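Local coordinates for protein fructose 1-phosphate kinase (Staphylococcus aureus, PDB 2JG5) that probably transfers a phosphate from ATP to fructose 1-phosphate or tagatose 6-phosphate, as a sugar kinase of the pfkB family, at residues S10-F16 and R88-K94; F58-G64 and D84-R88; V241-S247 and T279-E283; S43-K47 and N73-Q77. One frame throughout, in Å; residues are numbered along the deposited sequence.

Contact 1: S10-F16 and R88-K94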
loop_
_atom_site.group_PDB
_atom_site.type_symbol
_atom_site.label_atom_id
_atom_site.label_comp_id
_atom_site.label_asym_id
_atom_site.label_seq_id
_atom_site.Cartn_x
_atom_site.Cartn_y
_atom_site.Cartn_z
ATOM N N SER A 10 -8.755 7.654 -0.605
ATOM C CA SER A 10 -8.053 6.389 -0.653
ATOM C C SER A 10 -7.059 6.292 -1.774
ATOM O O SER A 10 -7.206 6.926 -2.819
ATOM C CB SER A 10 -9.057 5.246 -0.805
ATOM O OG SER A 10 -9.891 5.486 -1.914
ATOM N N ILE A 11 -6.032 5.491 -1.544
ATOM C CA ILE A 11 -5.356 4.870 -2.657
ATOM C C ILE A 11 -6.164 3.614 -2.961
ATOM O O ILE A 11 -6.450 2.791 -2.077
ATOM C CB ILE A 11 -3.878 4.551 -2.370
ATOM C CG1 ILE A 11 -3.148 5.826 -1.965
ATOM C CG2 ILE A 11 -3.200 3.930 -3.614
ATOM C CD1 ILE A 11 -1.725 5.614 -1.521
ATOM N N ASP A 12 -6.582 3.503 -4.209
ATOM C CA ASP A 12 -7.209 2.294 -4.672
ATOM C C ASP A 12 -6.121 1.427 -5.304
ATOM O O ASP A 12 -5.714 1.630 -6.440
ATOM C CB ASP A 12 -8.353 2.627 -5.622
ATOM C CG ASP A 12 -9.431 3.483 -4.955
ATOM O OD1 ASP A 12 -9.452 3.553 -3.709
ATOM O OD2 ASP A 12 -10.265 4.081 -5.671
ATOM N N TYR A 13 -5.630 0.481 -4.512
ATOM C CA TYR A 13 -4.607 -0.449 -4.952
ATOM C C TYR A 13 -5.250 -1.601 -5.740
ATOM O O TYR A 13 -5.797 -2.548 -5.169
ATOM C CB TYR A 13 -3.812 -0.936 -3.737
ATOM C CG TYR A 13 -2.614 -1.804 -4.044
ATOM C CD1 TYR A 13 -1.949 -1.714 -5.270
ATOM C CD2 TYR A 13 -2.130 -2.701 -3.094
ATOM C CE1 TYR A 13 -0.845 -2.512 -5.544
ATOM C CE2 TYR A 13 -1.022 -3.510 -3.359
ATOM C CZ TYR A 13 -0.387 -3.408 -4.585
ATOM O OH TYR A 13 0.711 -4.180 -4.849
ATOM N N VAL A 14 -5.192 -1.490 -7.064
ATOM C CA VAL A 14 -5.810 -2.468 -7.942
ATOM C C VAL A 14 -4.810 -3.580 -8.264
ATOM O O VAL A 14 -3.705 -3.311 -8.727
ATOM C CB VAL A 14 -6.362 -1.822 -9.230
ATOM C CG1 VAL A 14 -6.947 -2.881 -10.140
ATOM C CG2 VAL A 14 -7.427 -0.777 -8.897
ATOM N N ILE A 15 -5.208 -4.822 -7.992
ATOM C CA ILE A 15 -4.333 -5.973 -8.147
ATOM C C ILE A 15 -4.971 -6.993 -9.079
ATOM O O ILE A 15 -6.068 -7.503 -8.814
ATOM C CB ILE A 15 -4.001 -6.644 -6.784
ATOM C CG1 ILE A 15 -3.451 -5.615 -5.784
ATOM C CG2 ILE A 15 -3.009 -7.789 -6.987
ATOM C CD1 ILE A 15 -3.350 -6.125 -4.357
ATOM N N PHE A 16 -4.289 -7.267 -10.186
ATOM C CA PHE A 16 -4.724 -8.300 -11.093
ATOM C C PHE A 16 -4.002 -9.564 -10.714
ATOM O O PHE A 16 -2.768 -9.568 -10.587
ATOM C CB PHE A 16 -4.422 -7.930 -12.546
ATOM C CG PHE A 16 -5.277 -6.814 -13.077
ATOM C CD1 PHE A 16 -5.019 -5.488 -12.721
ATOM C CD2 PHE A 16 -6.334 -7.083 -13.933
ATOM C CE1 PHE A 16 -5.812 -4.455 -13.208
ATOM C CE2 PHE A 16 -7.133 -6.051 -14.426
ATOM C CZ PHE A 16 -6.867 -4.734 -14.065
ATOM N N ARG A 88 -5.841 5.992 3.823
ATOM C CA ARG A 88 -6.058 4.543 3.663
ATOM C C ARG A 88 -5.685 4.011 2.290
ATOM O O ARG A 88 -5.680 4.758 1.297
ATOM C CB ARG A 88 -7.490 4.133 4.018
ATOM C CG ARG A 88 -8.565 4.819 3.210
ATOM C CD ARG A 88 -9.918 4.238 3.521
ATOM N NE ARG A 88 -10.964 5.037 2.911
ATOM C CZ ARG A 88 -12.194 4.618 2.640
ATOM N NH1 ARG A 88 -12.559 3.369 2.900
ATOM N NH2 ARG A 88 -13.058 5.457 2.093
ATOM N N ILE A 89 -5.367 2.716 2.273
ATOM C CA ILE A 89 -5.164 1.954 1.053
ATOM C C ILE A 89 -6.240 0.875 0.951
ATOM O O ILE A 89 -6.267 -0.082 1.723
ATOM C CB ILE A 89 -3.749 1.293 0.956
ATOM C CG1 ILE A 89 -2.629 2.356 1.063
ATOM C CG2 ILE A 89 -3.638 0.564 -0.364
ATOM C CD1 ILE A 89 -1.179 1.780 1.168
ATOM N N ASN A 90 -7.129 1.060 -0.011
ATOM C CA ASN A 90 -8.181 0.121 -0.290
ATOM C C ASN A 90 -7.696 -0.851 -1.348
ATOM O O ASN A 90 -6.984 -0.454 -2.265
ATOM C CB ASN A 90 -9.398 0.877 -0.802
ATOM C CG ASN A 90 -10.021 1.755 0.253
ATOM O OD1 ASN A 90 -9.637 1.709 1.422
ATOM N ND2 ASN A 90 -10.997 2.567 -0.153
ATOM N N VAL A 91 -8.057 -2.122 -1.209
ATOM C CA VAL A 91 -7.598 -3.147 -2.152
ATOM C C VAL A 91 -8.732 -3.638 -3.058
ATOM O O VAL A 91 -9.811 -3.953 -2.584
ATOM C CB VAL A 91 -6.897 -4.327 -1.435
ATOM C CG1 VAL A 91 -6.437 -5.377 -2.437
ATOM C CG2 VAL A 91 -5.705 -3.829 -0.633
ATOM N N LYS A 92 -8.472 -3.683 -4.362
ATOM C CA LYS A 92 -9.424 -4.196 -5.343
ATOM C C LYS A 92 -8.788 -5.386 -6.049
ATOM O O LYS A 92 -7.831 -5.213 -6.809
ATOM C CB LYS A 92 -9.781 -3.111 -6.378
ATOM C CG LYS A 92 -9.931 -1.676 -5.821
ATOM C CD LYS A 92 -11.133 -1.542 -4.894
ATOM C CE LYS A 92 -11.038 -0.301 -3.991
ATOM N NZ LYS A 92 -12.301 -0.052 -3.208
ATOM N N LEU A 93 -9.301 -6.587 -5.788
ATOM C CA LEU A 93 -8.764 -7.813 -6.395
ATOM C C LEU A 93 -9.513 -8.196 -7.662
ATOM O O LEU A 93 -10.680 -8.620 -7.625
ATOM C CB LEU A 93 -8.774 -8.985 -5.409
ATOM C CG LEU A 93 -8.012 -8.850 -4.092
ATOM C CD1 LEU A 93 -8.180 -10.113 -3.273
ATOM C CD2 LEU A 93 -6.533 -8.546 -4.325
ATOM N N LYS A 94 -8.832 -8.047 -8.787
ATOM C CA LYS A 94 -9.440 -8.358 -10.065
ATOM C C LYS A 94 -8.958 -9.711 -10.586
ATOM O O LYS A 94 -7.872 -9.817 -11.161
ATOM C CB LYS A 94 -9.197 -7.227 -11.071
ATOM C CG LYS A 94 -9.711 -5.851 -10.603
ATOM C CD LYS A 94 -9.553 -4.778 -11.675
ATOM C CE LYS A 94 -10.519 -4.979 -12.840
ATOM N NZ LYS A 94 -10.050 -4.288 -14.087
#
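I11 beside I89 and every pair down to F16 beside K94 belong to two parallel strands whose axes approach to 4.6 Å and are twisted by 28° against each other, joined by six backbone hydrogen bonds from I11 N–R88 O to K94 N–I15 O. On the apolar face, I15 CD1 lies 3.7 Å from V91 CG1 and also touches L93 CD2, while I89 CG2 reaches Y13 CB at 3.7 Å. The Y13 ring turns away from strand 88-94, and I15 CG1 covers the centre of one ring face. The other face is mostly polar. D12 and N90 stand side by side with carboxylate and amide planes 11° apart, and S10 OG donates to D12 OD1 over 2.7 Å, on the syn side but tilted out of the carboxylate plane. N90 ND2 packs on S10 CB at 3.4 Å. K94 lays CB over one face of the F16 ring as a CH-pi contact. Its CD lies 3.6 Å from F16 CZ and also meets V14 CG1, and a bend at chi3 (71°) beyond it keeps CE and NZ beside the ring, NZ 3.2 Å from CZ. K92 NZ finds its partners in E100, by a salt bridge, and N102. Strand 25-36 flanks 10-16 and strand 98-102 flanks 88-94, completing the lid sheet of a ribokinase-like kinase. I11 packs on helix 61-73, and the apolar face meets the second subunit, where the hydroxyl of Y13 and the carbonyl of I89 bond reciprocally between the two copies.

Contact 2: F58-G64 and D84-R88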
loop_
_atom_site.group_PDB
_atom_site.type_symbol
_atom_site.label_atom_id
_atom_site.label_comp_id
_atom_site.label_asym_id
_atom_site.label_seq_id
_atom_site.Cartn_x
_atom_site.Cartn_y
_atom_site.Cartn_z
ATOM N N PHE A 58 -9.247 15.019 4.148
ATOM C CA PHE A 58 -8.120 14.655 5.012
ATOM C C PHE A 58 -7.058 13.807 4.346
ATOM O O PHE A 58 -7.364 12.769 3.762
ATOM C CB PHE A 58 -8.630 13.982 6.295
ATOM C CG PHE A 58 -9.687 14.785 7.003
ATOM C CD1 PHE A 58 -11.030 14.469 6.852
ATOM C CD2 PHE A 58 -9.336 15.886 7.786
ATOM C CE1 PHE A 58 -12.002 15.232 7.477
ATOM C CE2 PHE A 58 -10.302 16.643 8.412
ATOM C CZ PHE A 58 -11.630 16.321 8.266
ATOM N N ALA A 59 -5.801 14.252 4.441
ATOM C CA ALA A 59 -4.675 13.431 3.983
ATOM C C ALA A 59 -3.527 13.383 4.993
ATOM O O ALA A 59 -3.286 14.340 5.730
ATOM C CB ALA A 59 -4.187 13.877 2.620
ATOM N N GLY A 60 -2.827 12.254 5.017
ATOM C CA GLY A 60 -1.740 12.045 5.952
ATOM C C GLY A 60 -0.757 11.000 5.472
ATOM O O GLY A 60 -1.104 10.113 4.687
ATOM N N GLY A 61 0.471 11.120 5.967
ATOM C CA GLY A 61 1.560 10.239 5.613
ATOM C C GLY A 61 1.912 10.312 4.145
ATOM O O GLY A 61 1.594 11.287 3.450
ATOM N N PHE A 62 2.565 9.261 3.670
ATOM C CA PHE A 62 2.967 9.196 2.282
ATOM C C PHE A 62 1.831 8.730 1.358
ATOM O O PHE A 62 1.751 9.172 0.211
ATOM C CB PHE A 62 4.244 8.379 2.145
ATOM C CG PHE A 62 5.451 9.044 2.777
ATOM C CD1 PHE A 62 6.061 10.152 2.168
ATOM C CD2 PHE A 62 5.982 8.568 3.974
ATOM C CE1 PHE A 62 7.179 10.770 2.744
ATOM C CE2 PHE A 62 7.095 9.181 4.553
ATOM C CZ PHE A 62 7.694 10.285 3.933
ATOM N N PRO A 63 0.929 7.863 1.858
ATOM C CA PRO A 63 -0.328 7.689 1.147
ATOM C C PRO A 63 -1.033 9.016 0.881
ATOM O O PRO A 63 -1.723 9.144 -0.130
ATOM C CB PRO A 63 -1.157 6.853 2.124
ATOM C CG PRO A 63 -0.158 6.048 2.834
ATOM C CD PRO A 63 1.000 6.983 3.040
ATOM N N GLY A 64 -0.849 9.990 1.777
ATOM C CA GLY A 64 -1.451 11.320 1.636
ATOM C C GLY A 64 -0.823 12.088 0.492
ATOM O O GLY A 64 -1.525 12.608 -0.375
ATOM N N ASP A 84 -2.437 12.966 11.191
ATOM C CA ASP A 84 -1.244 12.348 11.774
ATOM C C ASP A 84 -1.082 10.856 11.433
ATOM O O ASP A 84 -0.059 10.248 11.748
ATOM C CB ASP A 84 -1.255 12.530 13.300
ATOM C CG ASP A 84 -1.427 13.981 13.719
ATOM O OD1 ASP A 84 -0.808 14.859 13.077
ATOM O OD2 ASP A 84 -2.177 14.239 14.696
ATOM N N GLU A 85 -2.090 10.273 10.795
ATOM C CA GLU A 85 -2.001 8.882 10.343
ATOM C C GLU A 85 -2.174 8.762 8.822
ATOM O O GLU A 85 -2.664 9.687 8.161
ATOM C CB GLU A 85 -3.038 8.012 11.066
ATOM C CG GLU A 85 -2.823 7.910 12.567
ATOM C CD GLU A 85 -3.705 6.875 13.219
ATOM O OE1 GLU A 85 -4.480 6.195 12.511
ATOM O OE2 GLU A 85 -3.624 6.748 14.453
ATOM N N ASP A 86 -1.789 7.604 8.286
ATOM C CA ASP A 86 -1.801 7.369 6.846
ATOM C C ASP A 86 -3.181 7.347 6.208
ATOM O O ASP A 86 -4.106 6.693 6.706
ATOM C CB ASP A 86 -1.064 6.076 6.513
ATOM C CG ASP A 86 0.434 6.201 6.689
ATOM O OD1 ASP A 86 0.933 7.321 6.929
ATOM O OD2 ASP A 86 1.119 5.174 6.589
ATOM N N THR A 87 -3.298 8.063 5.094
ATOM C CA THR A 87 -4.448 7.957 4.203
ATOM C C THR A 87 -4.604 6.475 3.875
ATOM O O THR A 87 -3.603 5.767 3.703
ATOM C CB THR A 87 -4.236 8.800 2.930
ATOM O OG1 THR A 87 -4.332 10.193 3.266
ATOM C CG2 THR A 87 -5.275 8.480 1.875
ATOM N N ARG A 88 -5.841 5.992 3.823
ATOM C CA ARG A 88 -6.058 4.543 3.663
ATOM C C ARG A 88 -5.685 4.011 2.290
ATOM O O ARG A 88 -5.680 4.758 1.297
ATOM C CB ARG A 88 -7.490 4.133 4.018
ATOM C CG ARG A 88 -8.565 4.819 3.210
ATOM C CD ARG A 88 -9.918 4.238 3.521
ATOM N NE ARG A 88 -10.964 5.037 2.911
ATOM C CZ ARG A 88 -12.194 4.618 2.640
ATOM N NH1 ARG A 88 -12.559 3.369 2.900
ATOM N NH2 ARG A 88 -13.058 5.457 2.093
HETATM O O HOH W 1 -6.753 10.167 4.581
HETATM O O HOH W 2 3.394 7.354 5.613
#
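T87 is wedged against P63 and the G60 backbone, and it gives up more surface to this contact than any other residue. Its OG1 stands anti to its own carbonyl carbon (chi1 -72°), which brings the oxygen over the strand end to accept from G60 N at 3.1 Å. The same OG1 bonds to a water that donates to F58 O. The T87 N-H answers with a straight bond to G60 O, 3.0 Å long, although it approaches from above the carbonyl plane. In the ribokinase-like fold these residues lie where the central sheet meets the lid: strand 58-59 is an outermost strand of the parallel sheet and leads into helix 61-73, and the loop 84-88 carries the chain on into lid strand 88-94. P63, in the first turn of that helix, presses CB to 3.1 Å from T87 O and 3.7 Å from T87 CB. Its CD and CG cross the D86 side chain obliquely, CD lying 3.8 Å from D86 CG. D86 OD1 comes within 3.3 Å of G61 CA, a close approach at a residue of positive phi, and accepts a hydrogen bond from a second water, which in turn accepts from F62 N at 2.8 Å. The other carboxylate oxygen, OD2, forms a salt bridge with K33 of the second subunit, whose side chain also packs on P63.

Contact 3: V241-S247 and T279-E283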
loop_
_atom_site.group_PDB
_atom_site.type_symbol
_atom_site.label_atom_id
_atom_site.label_comp_id
_atom_site.label_asym_id
_atom_site.label_seq_id
_atom_site.Cartn_x
_atom_site.Cartn_y
_atom_site.Cartn_z
ATOM N N VAL A 241 -23.124 -2.892 -18.874
ATOM C CA VAL A 241 -22.537 -2.321 -17.672
ATOM C C VAL A 241 -21.175 -2.987 -17.454
ATOM O O VAL A 241 -21.091 -4.210 -17.295
ATOM C CB VAL A 241 -23.465 -2.569 -16.457
ATOM C CG1 VAL A 241 -22.692 -2.485 -15.139
ATOM C CG2 VAL A 241 -24.643 -1.595 -16.475
ATOM N N VAL A 242 -20.111 -2.192 -17.494
ATOM C CA VAL A 242 -18.767 -2.710 -17.272
ATOM C C VAL A 242 -18.405 -2.576 -15.798
ATOM O O VAL A 242 -18.108 -3.571 -15.135
ATOM C CB VAL A 242 -17.708 -2.003 -18.156
ATOM C CG1 VAL A 242 -16.322 -2.568 -17.892
ATOM C CG2 VAL A 242 -18.054 -2.137 -19.630
ATOM N N ASN A 243 -18.452 -1.343 -15.290
ATOM C CA ASN A 243 -18.078 -1.037 -13.915
ATOM C C ASN A 243 -18.757 0.242 -13.445
ATOM O O ASN A 243 -18.423 1.332 -13.908
ATOM C CB ASN A 243 -16.557 -0.894 -13.812
ATOM C CG ASN A 243 -16.061 -0.984 -12.398
ATOM O OD1 ASN A 243 -16.609 -0.369 -11.490
ATOM N ND2 ASN A 243 -15.003 -1.752 -12.200
ATOM N N THR A 244 -19.703 0.099 -12.519
ATOM C CA THR A 244 -20.494 1.234 -12.038
ATOM C C THR A 244 -19.831 1.983 -10.899
ATOM O O THR A 244 -20.354 3.002 -10.440
ATOM C CB THR A 244 -21.920 0.830 -11.590
ATOM O OG1 THR A 244 -21.840 -0.070 -10.481
ATOM C CG2 THR A 244 -22.683 0.172 -12.723
ATOM N N VAL A 245 -18.690 1.486 -10.433
ATOM C CA VAL A 245 -17.936 2.222 -9.423
ATOM C C VAL A 245 -17.610 3.609 -9.986
ATOM O O VAL A 245 -17.058 3.731 -11.083
ATOM C CB VAL A 245 -16.652 1.476 -8.953
ATOM C CG1 VAL A 245 -15.863 2.325 -7.951
ATOM C CG2 VAL A 245 -17.001 0.113 -8.342
ATOM N N GLY A 246 -18.004 4.644 -9.247
ATOM C CA GLY A 246 -17.788 6.022 -9.671
ATOM C C GLY A 246 -18.905 6.695 -10.457
ATOM O O GLY A 246 -18.853 7.917 -10.676
ATOM N N SER A 247 -19.912 5.925 -10.876
ATOM C CA SER A 247 -20.996 6.458 -11.725
ATOM C C SER A 247 -21.919 7.437 -11.007
ATOM O O SER A 247 -22.376 8.425 -11.601
ATOM C CB SER A 247 -21.798 5.338 -12.404
ATOM O OG SER A 247 -22.315 4.398 -11.478
ATOM N N THR A 279 -19.350 6.343 -17.406
ATOM C CA THR A 279 -18.541 5.695 -16.364
ATOM C C THR A 279 -18.906 4.226 -16.216
ATOM O O THR A 279 -18.028 3.356 -16.284
ATOM C CB THR A 279 -18.705 6.412 -14.994
ATOM O OG1 THR A 279 -18.168 7.726 -15.092
ATOM C CG2 THR A 279 -17.973 5.668 -13.882
ATOM N N ALA A 280 -20.202 3.961 -16.035
ATOM C CA ALA A 280 -20.735 2.594 -15.954
ATOM C C ALA A 280 -20.248 1.695 -17.095
ATOM O O ALA A 280 -19.969 0.513 -16.881
ATOM C CB ALA A 280 -22.257 2.616 -15.898
ATOM N N PHE A 281 -20.122 2.275 -18.290
ATOM C CA PHE A 281 -19.690 1.562 -19.493
ATOM C C PHE A 281 -18.166 1.531 -19.667
ATOM O O PHE A 281 -17.675 1.334 -20.778
ATOM C CB PHE A 281 -20.323 2.199 -20.743
ATOM C CG PHE A 281 -21.820 2.028 -20.849
ATOM C CD1 PHE A 281 -22.516 1.144 -20.017
ATOM C CD2 PHE A 281 -22.532 2.734 -21.823
ATOM C CE1 PHE A 281 -23.907 0.985 -20.137
ATOM C CE2 PHE A 281 -23.915 2.581 -21.963
ATOM C CZ PHE A 281 -24.609 1.708 -21.114
ATOM N N ASP A 282 -17.427 1.711 -18.575
ATOM C CA ASP A 282 -15.980 1.936 -18.633
ATOM C C ASP A 282 -15.254 1.217 -17.494
ATOM O O ASP A 282 -15.867 0.886 -16.473
ATOM C CB ASP A 282 -15.705 3.444 -18.561
ATOM C CG ASP A 282 -14.310 3.824 -19.056
ATOM O OD1 ASP A 282 -14.223 4.396 -20.170
ATOM O OD2 ASP A 282 -13.313 3.567 -18.333
ATOM N N GLU A 283 -13.949 0.985 -17.672
ATOM C CA GLU A 283 -13.101 0.399 -16.623
ATOM C C GLU A 283 -13.092 1.302 -15.408
ATOM O O GLU A 283 -13.327 0.857 -14.279
ATOM C CB GLU A 283 -11.643 0.231 -17.075
ATOM C CG GLU A 283 -11.394 -0.055 -18.553
ATOM C CD GLU A 283 -9.903 -0.149 -18.876
ATOM O OE1 GLU A 283 -9.081 -0.236 -17.933
ATOM O OE2 GLU A 283 -9.550 -0.141 -20.074
HETATM O O HOH W 3 -15.410 2.581 -12.487
#
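A single carbonyl oxygen, A280 O at the end of helix 265-280, accepts two consecutive backbone N-H groups, V242 N at 2.8 Å and N243 N at 2.9 Å. Both donors are tilted from the carbonyl plane. The pair of bonds pins the 242-243 backbone against the helix end. A280 CA adds a C-H...O contact to N243 O, 3.3 Å away. The side chains of V242 and N243 pack beside the bonds on the chain leaving the helix. V242 straddles this turn: its CG2 lies 3.7 Å from F281 C, while CG1 faces D282 O. N243 CB rests 3.3 Å from D282 O, with CG anti to the backbone N (chi1 -163°). This lets OD1 reach forward to accept from V245 N, two residues on, in the carbonyl plane, forming an Asx turn. On the helix side, T279 CG2 fits under V245 O and S247 N, and T244 CG2 meets A280 CB. T279 OG1 is bonded to S250 and to C275 O. A type II turn runs from T244 to S247, and T244 O is gripped by both S247 N and S247 OG, the latter only 2.6 Å away and on a lone pair. G246, with phi 92°, is the N-cap of helix 247-260. The sequence N-T-V-G-S-G-D that begins here matches the second pfkB signature, in which the glycine-rich helix start forms the anion hole for the transferred phosphate in relatives, so a similar role is probable in this enzyme.

Contact 4: S43-K47 and N73-Q77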
loop_
_atom_site.group_PDB
_atom_site.type_symbol
_atom_site.label_atom_id
_atom_site.label_comp_id
_atom_site.label_asym_id
_atom_site.label_seq_id
_atom_site.Cartn_x
_atom_site.Cartn_y
_atom_site.Cartn_z
ATOM N N SER A 43 -14.156 15.479 -8.509
ATOM C CA SER A 43 -13.121 16.376 -9.042
ATOM C C SER A 43 -12.545 15.837 -10.358
ATOM O O SER A 43 -12.279 16.612 -11.286
ATOM C CB SER A 43 -12.003 16.618 -8.026
ATOM O OG SER A 43 -12.447 17.475 -6.993
ATOM N N ARG A 44 -12.376 14.513 -10.425
ATOM C CA ARG A 44 -11.828 13.858 -11.614
ATOM C C ARG A 44 -12.761 14.022 -12.817
ATOM O O ARG A 44 -12.302 14.327 -13.926
ATOM C CB ARG A 44 -11.550 12.377 -11.366
ATOM C CG ARG A 44 -10.296 12.053 -10.562
ATOM C CD ARG A 44 -9.745 10.725 -11.046
ATOM N NE ARG A 44 -8.673 10.164 -10.223
ATOM C CZ ARG A 44 -7.405 10.020 -10.623
ATOM N NH1 ARG A 44 -7.039 10.409 -11.844
ATOM N NH2 ARG A 44 -6.495 9.481 -9.809
ATOM N N VAL A 45 -14.060 13.836 -12.600
ATOM C CA VAL A 45 -15.028 14.006 -13.686
ATOM C C VAL A 45 -15.217 15.485 -14.047
ATOM O O VAL A 45 -15.284 15.828 -15.228
ATOM C CB VAL A 45 -16.386 13.312 -13.407
ATOM C CG1 VAL A 45 -17.302 13.413 -14.627
ATOM C CG2 VAL A 45 -16.172 11.851 -13.048
ATOM N N LEU A 46 -15.272 16.357 -13.042
ATOM C CA LEU A 46 -15.361 17.789 -13.320
ATOM C C LEU A 46 -14.190 18.170 -14.211
ATOM O O LEU A 46 -14.371 18.896 -15.186
ATOM C CB LEU A 46 -15.379 18.639 -12.043
ATOM C CG LEU A 46 -16.637 18.702 -11.164
ATOM C CD1 LEU A 46 -16.338 19.410 -9.844
ATOM C CD2 LEU A 46 -17.840 19.367 -11.871
ATOM N N LYS A 47 -13.002 17.638 -13.896
ATOM C CA LYS A 47 -11.788 17.903 -14.688
ATOM C C LYS A 47 -11.879 17.454 -16.145
ATOM O O LYS A 47 -11.536 18.221 -17.051
ATOM C CB LYS A 47 -10.550 17.282 -14.032
ATOM C CG LYS A 47 -9.238 17.726 -14.666
ATOM C CD LYS A 47 -9.055 19.235 -14.530
ATOM C CE LYS A 47 -8.041 19.779 -15.531
ATOM N NZ LYS A 47 -7.742 21.202 -15.210
ATOM N N ASN A 73 -0.675 16.023 -10.813
ATOM C CA ASN A 73 -0.325 15.556 -12.156
ATOM C C ASN A 73 -1.513 15.626 -13.097
ATOM O O ASN A 73 -1.345 15.750 -14.308
ATOM C CB ASN A 73 0.214 14.125 -12.128
ATOM C CG ASN A 73 1.530 14.001 -11.372
ATOM O OD1 ASN A 73 2.172 14.997 -11.022
ATOM N ND2 ASN A 73 1.930 12.764 -11.108
ATOM N N SER A 74 -2.710 15.545 -12.523
ATOM C CA SER A 74 -3.958 15.636 -13.271
ATOM C C SER A 74 -4.450 17.091 -13.435
ATOM O O SER A 74 -5.499 17.333 -14.049
ATOM C CB SER A 74 -5.025 14.791 -12.577
ATOM O OG SER A 74 -5.975 14.318 -13.508
ATOM N N ALA A 75 -3.686 18.044 -12.896
ATOM C CA ALA A 75 -4.047 19.467 -12.893
ATOM C C ALA A 75 -5.308 19.746 -12.062
ATOM O O ALA A 75 -6.120 20.615 -12.402
ATOM C CB ALA A 75 -4.190 20.013 -14.325
ATOM N N ILE A 76 -5.468 18.991 -10.979
ATOM C CA ILE A 76 -6.524 19.259 -10.010
ATOM C C ILE A 76 -5.897 19.764 -8.704
ATOM O O ILE A 76 -4.976 19.148 -8.161
ATOM C CB ILE A 76 -7.440 18.030 -9.781
ATOM C CG1 ILE A 76 -8.066 17.584 -11.105
ATOM C CG2 ILE A 76 -8.535 18.361 -8.775
ATOM C CD1 ILE A 76 -8.614 16.178 -11.120
ATOM N N GLN A 77 -6.389 20.903 -8.226
ATOM C CA GLN A 77 -5.894 21.501 -6.990
ATOM C C GLN A 77 -6.457 20.762 -5.787
ATOM O O GLN A 77 -7.514 20.123 -5.877
ATOM C CB GLN A 77 -6.263 22.990 -6.912
ATOM C CG GLN A 77 -5.722 23.837 -8.047
ATOM C CD GLN A 77 -6.293 25.249 -8.039
ATOM O OE1 GLN A 77 -7.109 25.618 -8.897
ATOM N NE2 GLN A 77 -5.867 26.047 -7.063
#
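The guanidinium of R44 meets S74 obliquely, its NH1 4.4 Å from S74 OG, too far for a bond between them; elsewhere the R44 side chain packs on F34 and A35 of strand 25-36 and on L285. Beyond S74 the chain leaves helix 61-73 through a Schellman motif: A75 has positive phi, and two bonds reach back into the last helical turn before strand 77-82 begins. This helix-to-strand turn of the ribokinase-like fold is laid against helix 38-48. I76 carries most of the packing between them. With CG1 anti to the carbonyl carbon (chi1 -58°), its delta carbon, CD1, is sent onto the helix backbone, 3.7 Å from S43 O and 4.0 Å from R44 CA. Its other branch, CG2, touches S43 CB at 4.0 Å. The hydroxyl of S43 is hydrogen-bonded to T4 of strand 2-6 and to S53. K47, one helical turn after S43, slides past I76 in the opposite sense, laying CB on I76 CD1 and bringing CG to 3.8 Å from I76 CG1. Its chain starts out anti to the backbone N and then kinks at chi2 (62°), which takes the aliphatic part along S74 O towards A75. V45 and L46, whose side chains do not meet this turn, pack instead on helix 247-260, so helix 38-48 is held between two neighbours. The lysine ammonium has a long, weak ion pair with E52, and NZ makes a weak hydrogen bond of 3.3 Å to A75 O while lying 3.8 Å from A75 CB.

Contacts 1 and 2 adjoin through R88, which they share, and through I11 packed on P63; both are largely buried and both reach the second subunit. Contacts 3 and 4 are only partly buried, and neither touches another chain. Contact 1 joins two strands of the lid by regular backbone bonds, whereas contact 2 ties the lid's approach to the central sheet by a threonine, glycines and waters. Contact 3 works mostly through backbone acceptors at a helix end, and contact 4 mainly through apolar packing with one weak lysine bond. Contacts 3 and 4 approach to about 5 Å at their nearest atoms, and both are linked to helix 247-260.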